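Local atomic coordinates of penicillin binding protein 2X (Streptococcus thermophilus, PDB entry 5U47), a protein that probably acts as a transpeptidase that forms peptide cross-links in septal cell-wall peptidoglycan and is acylated by beta-lactam antibiotics. Residues S117-L122 with M134-T139; L301-I306 with K459-Q464. The protein carries 1 engineered substitution. One frame throughout, in Å; residues are numbered along the deposited sequence.

Interaction 1 of 2, residues S117-L122 with M134-T139; sequences SVKEDL and MAFEAT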
loop_
_atom_site.group_PDB
_atom_site.type_symbol
_atom_site.label_atom_id
_atom_site.label_comp_id
_atom_site.label_asym_id
_atom_site.label_seq_id
_atom_site.Cartn_x
_atom_site.Cartn_y
_atom_site.Cartn_z
ATOM N N SER A 117 -34.302 -9.603 -3.350
ATOM C CA SER A 117 -35.646 -9.232 -3.818
ATOM C C SER A 117 -36.433 -10.438 -4.328
ATOM O O SER A 117 -37.622 -10.590 -4.020
ATOM C CB SER A 117 -35.560 -8.161 -4.915
ATOM O OG SER A 117 -36.851 -7.674 -5.266
ATOM N N VAL A 118 -35.779 -11.293 -5.109
ATOM C CA VAL A 118 -36.439 -12.487 -5.641
ATOM C C VAL A 118 -36.735 -13.486 -4.503
ATOM O O VAL A 118 -37.806 -14.112 -4.479
ATOM C CB VAL A 118 -35.596 -13.150 -6.752
ATOM C CG1 VAL A 118 -36.233 -14.449 -7.223
ATOM C CG2 VAL A 118 -35.412 -12.195 -7.931
ATOM N N LYS A 119 -35.789 -13.630 -3.566
ATOM C CA LYS A 119 -35.974 -14.522 -2.410
ATOM C C LYS A 119 -37.221 -14.103 -1.619
ATOM O O LYS A 119 -38.091 -14.940 -1.315
ATOM C CB LYS A 119 -34.712 -14.529 -1.520
ATOM C CG LYS A 119 -34.754 -15.481 -0.328
ATOM C CD LYS A 119 -35.299 -14.869 0.959
ATOM C CE LYS A 119 -34.264 -14.008 1.662
ATOM N NZ LYS A 119 -34.791 -13.475 2.949
ATOM N N GLU A 120 -37.304 -12.808 -1.299
ATOM C CA GLU A 120 -38.457 -12.246 -0.574
ATOM C C GLU A 120 -39.779 -12.478 -1.315
ATOM O O GLU A 120 -40.795 -12.756 -0.702
ATOM C CB GLU A 120 -38.241 -10.748 -0.297
ATOM C CG GLU A 120 -37.204 -10.469 0.786
ATOM C CD GLU A 120 -37.690 -10.889 2.154
ATOM O OE1 GLU A 120 -38.806 -10.463 2.533
ATOM O OE2 GLU A 120 -36.963 -11.638 2.846
ATOM N N ASP A 121 -39.742 -12.358 -2.636
ATOM C CA ASP A 121 -40.904 -12.603 -3.483
ATOM C C ASP A 121 -41.270 -14.090 -3.373
ATOM O O ASP A 121 -42.419 -14.427 -3.065
ATOM C CB ASP A 121 -40.587 -12.194 -4.937
ATOM C CG ASP A 121 -41.774 -12.345 -5.876
ATOM O OD1 ASP A 121 -42.861 -12.756 -5.449
ATOM O OD2 ASP A 121 -41.609 -12.046 -7.071
ATOM N N LEU A 122 -40.287 -14.968 -3.592
ATOM C CA LEU A 122 -40.506 -16.425 -3.462
ATOM C C LEU A 122 -41.080 -16.795 -2.097
ATOM O O LEU A 122 -42.026 -17.572 -2.027
ATOM C CB LEU A 122 -39.214 -17.226 -3.685
ATOM C CG LEU A 122 -38.733 -17.530 -5.108
ATOM C CD1 LEU A 122 -37.304 -18.048 -5.102
ATOM C CD2 LEU A 122 -39.642 -18.545 -5.773
ATOM N N MET A 134 -39.870 -24.937 2.336
ATOM C CA MET A 134 -38.918 -24.253 1.436
ATOM C C MET A 134 -38.048 -23.359 2.297
ATOM O O MET A 134 -38.542 -22.751 3.246
ATOM C CB MET A 134 -39.649 -23.441 0.363
ATOM C CG MET A 134 -40.630 -24.269 -0.468
ATOM S SD MET A 134 -39.874 -25.658 -1.353
ATOM C CE MET A 134 -38.773 -24.792 -2.481
ATOM N N ALA A 135 -36.756 -23.292 1.996
ATOM C CA ALA A 135 -35.846 -22.496 2.813
ATOM C C ALA A 135 -34.730 -21.902 1.984
ATOM O O ALA A 135 -34.471 -22.342 0.863
ATOM C CB ALA A 135 -35.291 -23.343 3.956
ATOM N N PHE A 136 -34.058 -20.902 2.546
ATOM C CA PHE A 136 -32.977 -20.212 1.838
ATOM C C PHE A 136 -31.733 -20.084 2.707
ATOM O O PHE A 136 -31.842 -19.727 3.885
ATOM C CB PHE A 136 -33.445 -18.829 1.404
ATOM C CG PHE A 136 -34.597 -18.854 0.433
ATOM C CD1 PHE A 136 -34.369 -18.902 -0.933
ATOM C CD2 PHE A 136 -35.913 -18.825 0.889
ATOM C CE1 PHE A 136 -35.426 -18.916 -1.836
ATOM C CE2 PHE A 136 -36.975 -18.844 -0.006
ATOM C CZ PHE A 136 -36.728 -18.885 -1.370
ATOM N N GLU A 137 -30.566 -20.401 2.130
ATOM C CA GLU A 137 -29.285 -20.257 2.831
ATOM C C GLU A 137 -28.515 -19.126 2.150
ATOM O O GLU A 137 -28.399 -19.081 0.910
ATOM C CB GLU A 137 -28.466 -21.561 2.829
ATOM C CG GLU A 137 -27.151 -21.557 3.657
ATOM C CD GLU A 137 -27.325 -21.526 5.195
ATOM O OE1 GLU A 137 -28.475 -21.594 5.685
ATOM O OE2 GLU A 137 -26.292 -21.433 5.930
ATOM N N ALA A 138 -28.026 -18.208 2.973
ATOM C CA ALA A 138 -27.253 -17.070 2.508
ATOM C C ALA A 138 -25.842 -17.495 2.126
ATOM O O ALA A 138 -25.221 -18.309 2.811
ATOM C CB ALA A 138 -27.189 -15.999 3.583
ATOM N N THR A 139 -25.363 -16.960 1.009
ATOM C CA THR A 139 -24.000 -17.187 0.553
ATOM C C THR A 139 -23.442 -15.799 0.236
ATOM O O THR A 139 -24.017 -15.046 -0.562
ATOM C CB THR A 139 -23.917 -18.102 -0.679
ATOM O OG1 THR A 139 -24.669 -17.526 -1.751
ATOM C CG2 THR A 139 -24.453 -19.484 -0.361
#
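Lys119 lays the aliphatic part of its side chain over one face of the Phe136 ring. Its CG does most of the touching and lies 3.5 Å from Phe136 CG. This is a CH-pi contact. The methylene stands 3.4 Å above the ring plane, 15° off the normal from the ring centre, and is shifted toward the rim. Lys119 CD follows at a longer range, 4.0 Å from Phe136 CD2. With CG anti to the backbone N (chi1 -177°), the chain first runs out over the ring. The bends at chi2 and chi3 then lift its end off the ring and bring NZ to the Glu120 carboxylate. There Lys119 NZ forms a salt bridge of 2.8 Å with Glu120 OE2, using the anti lone pair of that oxygen. Lys119 also makes a cation-pi contact with Tyr50 on strand 42-55.

Leu122, one helical turn later, reaches the far end of the ring. Its CB is 3.8 Å from Phe136 CZ, and its CD1 is 3.9 Å from Phe136 CE1. The two side chains cross at about a right angle. Leu122 also packs on Ile81 and Leu82 of helix 72-86, and so lies between that helix and the ring.

Strand 134-143 pairs with strand 42-55 in a mixed sheet, and Phe136 bridges from that sheet to helix 116-128. Between the two segments the contact is made by carbon atoms alone; Phe136 also touches Glu123 further along the helix. Lys119 divides its roles: its methylenes serve the packing, while its ammonium is probably stabilised by Glu120 and the Tyr50 ring.

Interaction 2 of 2, residues L301-I306 with K459-Q464; sequences LLSAAI and KPVSKQ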
loop_
_atom_site.group_PDB
_atom_site.type_symbol
_atom_site.label_atom_id
_atom_site.label_comp_id
_atom_site.label_asym_id
_atom_site.label_seq_id
_atom_site.Cartn_x
_atom_site.Cartn_y
_atom_site.Cartn_z
ATOM N N LEU A 301 21.333 11.490 -3.400
ATOM C CA LEU A 301 22.767 11.808 -3.451
ATOM C C LEU A 301 23.017 13.291 -3.480
ATOM O O LEU A 301 23.801 13.800 -2.695
ATOM C CB LEU A 301 23.438 11.216 -4.681
ATOM C CG LEU A 301 24.936 11.618 -4.741
ATOM C CD1 LEU A 301 25.747 10.813 -3.739
ATOM C CD2 LEU A 301 25.494 11.443 -6.109
ATOM N N LEU A 302 22.373 13.970 -4.422
ATOM C CA LEU A 302 22.500 15.403 -4.569
ATOM C C LEU A 302 22.083 16.142 -3.305
ATOM O O LEU A 302 22.765 17.085 -2.902
ATOM C CB LEU A 302 21.666 15.900 -5.749
ATOM C CG LEU A 302 21.704 17.408 -6.019
ATOM C CD1 LEU A 302 23.113 17.868 -6.338
ATOM C CD2 LEU A 302 20.773 17.771 -7.158
ATOM N N SER A 303 20.980 15.713 -2.681
ATOM C CA SER A 303 20.511 16.377 -1.453
ATOM C C SER A 303 21.544 16.256 -0.340
ATOM O O SER A 303 21.721 17.188 0.442
ATOM C CB SER A 303 19.167 15.831 -0.964
ATOM O OG SER A 303 19.269 14.514 -0.449
ATOM N N ALA A 304 22.197 15.097 -0.273
ATOM C CA ALA A 304 23.228 14.833 0.733
ATOM C C ALA A 304 24.468 15.694 0.479
ATOM O O ALA A 304 25.048 16.263 1.408
ATOM C CB ALA A 304 23.599 13.359 0.741
ATOM N N ALA A 305 24.871 15.782 -0.785
ATOM C CA ALA A 305 26.018 16.602 -1.155
ATOM C C ALA A 305 25.767 18.058 -0.785
ATOM O O ALA A 305 26.666 18.735 -0.268
ATOM C CB ALA A 305 26.314 16.479 -2.643
ATOM N N ILE A 306 24.554 18.544 -1.044
ATOM C CA ILE A 306 24.217 19.934 -0.718
ATOM C C ILE A 306 24.195 20.118 0.795
ATOM O O ILE A 306 24.761 21.089 1.316
ATOM C CB ILE A 306 22.887 20.371 -1.359
ATOM C CG1 ILE A 306 23.048 20.404 -2.890
ATOM C CG2 ILE A 306 22.467 21.744 -0.831
ATOM C CD1 ILE A 306 21.756 20.595 -3.656
ATOM N N LYS A 459 14.429 13.407 9.475
ATOM C CA LYS A 459 14.845 14.595 8.753
ATOM C C LYS A 459 16.251 14.364 8.200
ATOM O O LYS A 459 17.248 14.731 8.830
ATOM C CB LYS A 459 14.777 15.832 9.652
ATOM C CG LYS A 459 15.082 17.084 8.852
ATOM C CD LYS A 459 14.682 18.365 9.528
ATOM C CE LYS A 459 14.936 19.527 8.582
ATOM N NZ LYS A 459 14.915 20.804 9.334
ATOM N N PRO A 460 16.334 13.727 7.027
ATOM C CA PRO A 460 17.638 13.417 6.463
ATOM C C PRO A 460 18.458 14.630 5.999
ATOM O O PRO A 460 19.677 14.589 6.099
ATOM C CB PRO A 460 17.324 12.497 5.277
ATOM C CG PRO A 460 15.870 12.370 5.185
ATOM C CD PRO A 460 15.220 13.065 6.321
ATOM N N VAL A 461 17.796 15.688 5.517
ATOM C CA VAL A 461 18.490 16.888 5.020
ATOM C C VAL A 461 17.753 18.150 5.443
ATOM O O VAL A 461 16.615 18.096 5.897
ATOM C CB VAL A 461 18.642 16.864 3.472
ATOM C CG1 VAL A 461 19.452 15.653 3.026
ATOM C CG2 VAL A 461 17.288 16.871 2.782
ATOM N N SER A 462 18.423 19.285 5.319
ATOM C CA SER A 462 17.836 20.561 5.680
ATOM C C SER A 462 16.784 21.003 4.660
ATOM O O SER A 462 16.696 20.477 3.543
ATOM C CB SER A 462 18.919 21.631 5.750
ATOM O OG SER A 462 19.413 21.940 4.449
ATOM N N LYS A 463 16.001 21.984 5.063
ATOM C CA LYS A 463 14.992 22.595 4.203
ATOM C C LYS A 463 15.670 23.208 2.965
ATOM O O LYS A 463 15.175 23.072 1.829
ATOM C CB LYS A 463 14.277 23.683 5.001
ATOM C CG LYS A 463 13.345 24.585 4.218
ATOM C CD LYS A 463 12.709 25.585 5.176
ATOM C CE LYS A 463 11.941 26.670 4.455
ATOM N NZ LYS A 463 10.839 26.116 3.648
ATOM N N GLN A 464 16.794 23.886 3.199
ATOM C CA GLN A 464 17.529 24.526 2.112
ATOM C C GLN A 464 18.076 23.482 1.124
ATOM O O GLN A 464 17.980 23.668 -0.089
ATOM C CB GLN A 464 18.652 25.420 2.663
ATOM C CG GLN A 464 19.411 26.187 1.593
ATOM C CD GLN A 464 20.506 27.075 2.154
ATOM O OE1 GLN A 464 20.615 27.261 3.364
ATOM N NE2 GLN A 464 21.331 27.625 1.268
#
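Val461 points its CG1 methyl at helix 297-308 and meets Ser303. The closest approach is 3.7 Å, between Val461 CG1 and Ser303 OG. The same Val461 CG1 lies 4.0 Å from Ser303 CB and 3.8 Å from Ser303 O. It also comes within 4.3 Å of Ala304 N. One methyl therefore rests on the side chain and backbone of a single helical turn. Val461 chi1 of -60° sets CG1 anti to its carbonyl carbon and aims it at the helix. These are van der Waals contacts.

Ser303 OG is buried, and its hydrogen-bond partners are Met300 O in the preceding turn and Tyr378 OH, not the apolar valine methyl. Chi1 of 70° places OG where it can bond to Met300 O while its flank meets Val461 CG1.

The buried, close part of the contact is thus the small patch around Val461, Ser303 and Ala304. Toward Gln464 it is looser. The side chain of Ile306 comes no nearer than 4.9 Å to segment 459-464, and that of Gln464 stays 5.9 Å from helix segment 301-306. Lys463 and Gln464 are exposed, and Gln464 NE2 bonds to Glu468 OE1.

Ser462 is the N-cap of helix 463-478, and its OG accepts the bond from Ala465 N. Its own backbone N bonds to Asn307 OD1, a second tie to helix 297-308. Just before the valine, Pro460 packs on Leu377 and Tyr378. On the helix, Ala304 touches Met366 and Trp371, while Ile306 packs on Thr469 and Tyr472. The turn between strand 456-458 and helix 463-478 is thus seated against helix 297-308, with helices 356-366 and 368-377 close by.

Interaction 1 comes first along the chain and closes before interaction 2 opens. Their centres are 64 Å apart, their nearest atoms are about 49 Å apart, and they lie on opposite sides of the chain's centre. Interaction 1 belongs to the dimerisation domain and joins helix 116-128 to strand 134-143, its two segments separated by 11 residues. Interaction 2 belongs to the transpeptidase domain and brings together segments with 152 residues between them. Its helix 297-308 carries the lysine of a pattern consistent with the SxxK motif of penicillin-binding proteins. One contact is thus local packing in the N-terminal part; the other is long-range packing in the probable catalytic domain.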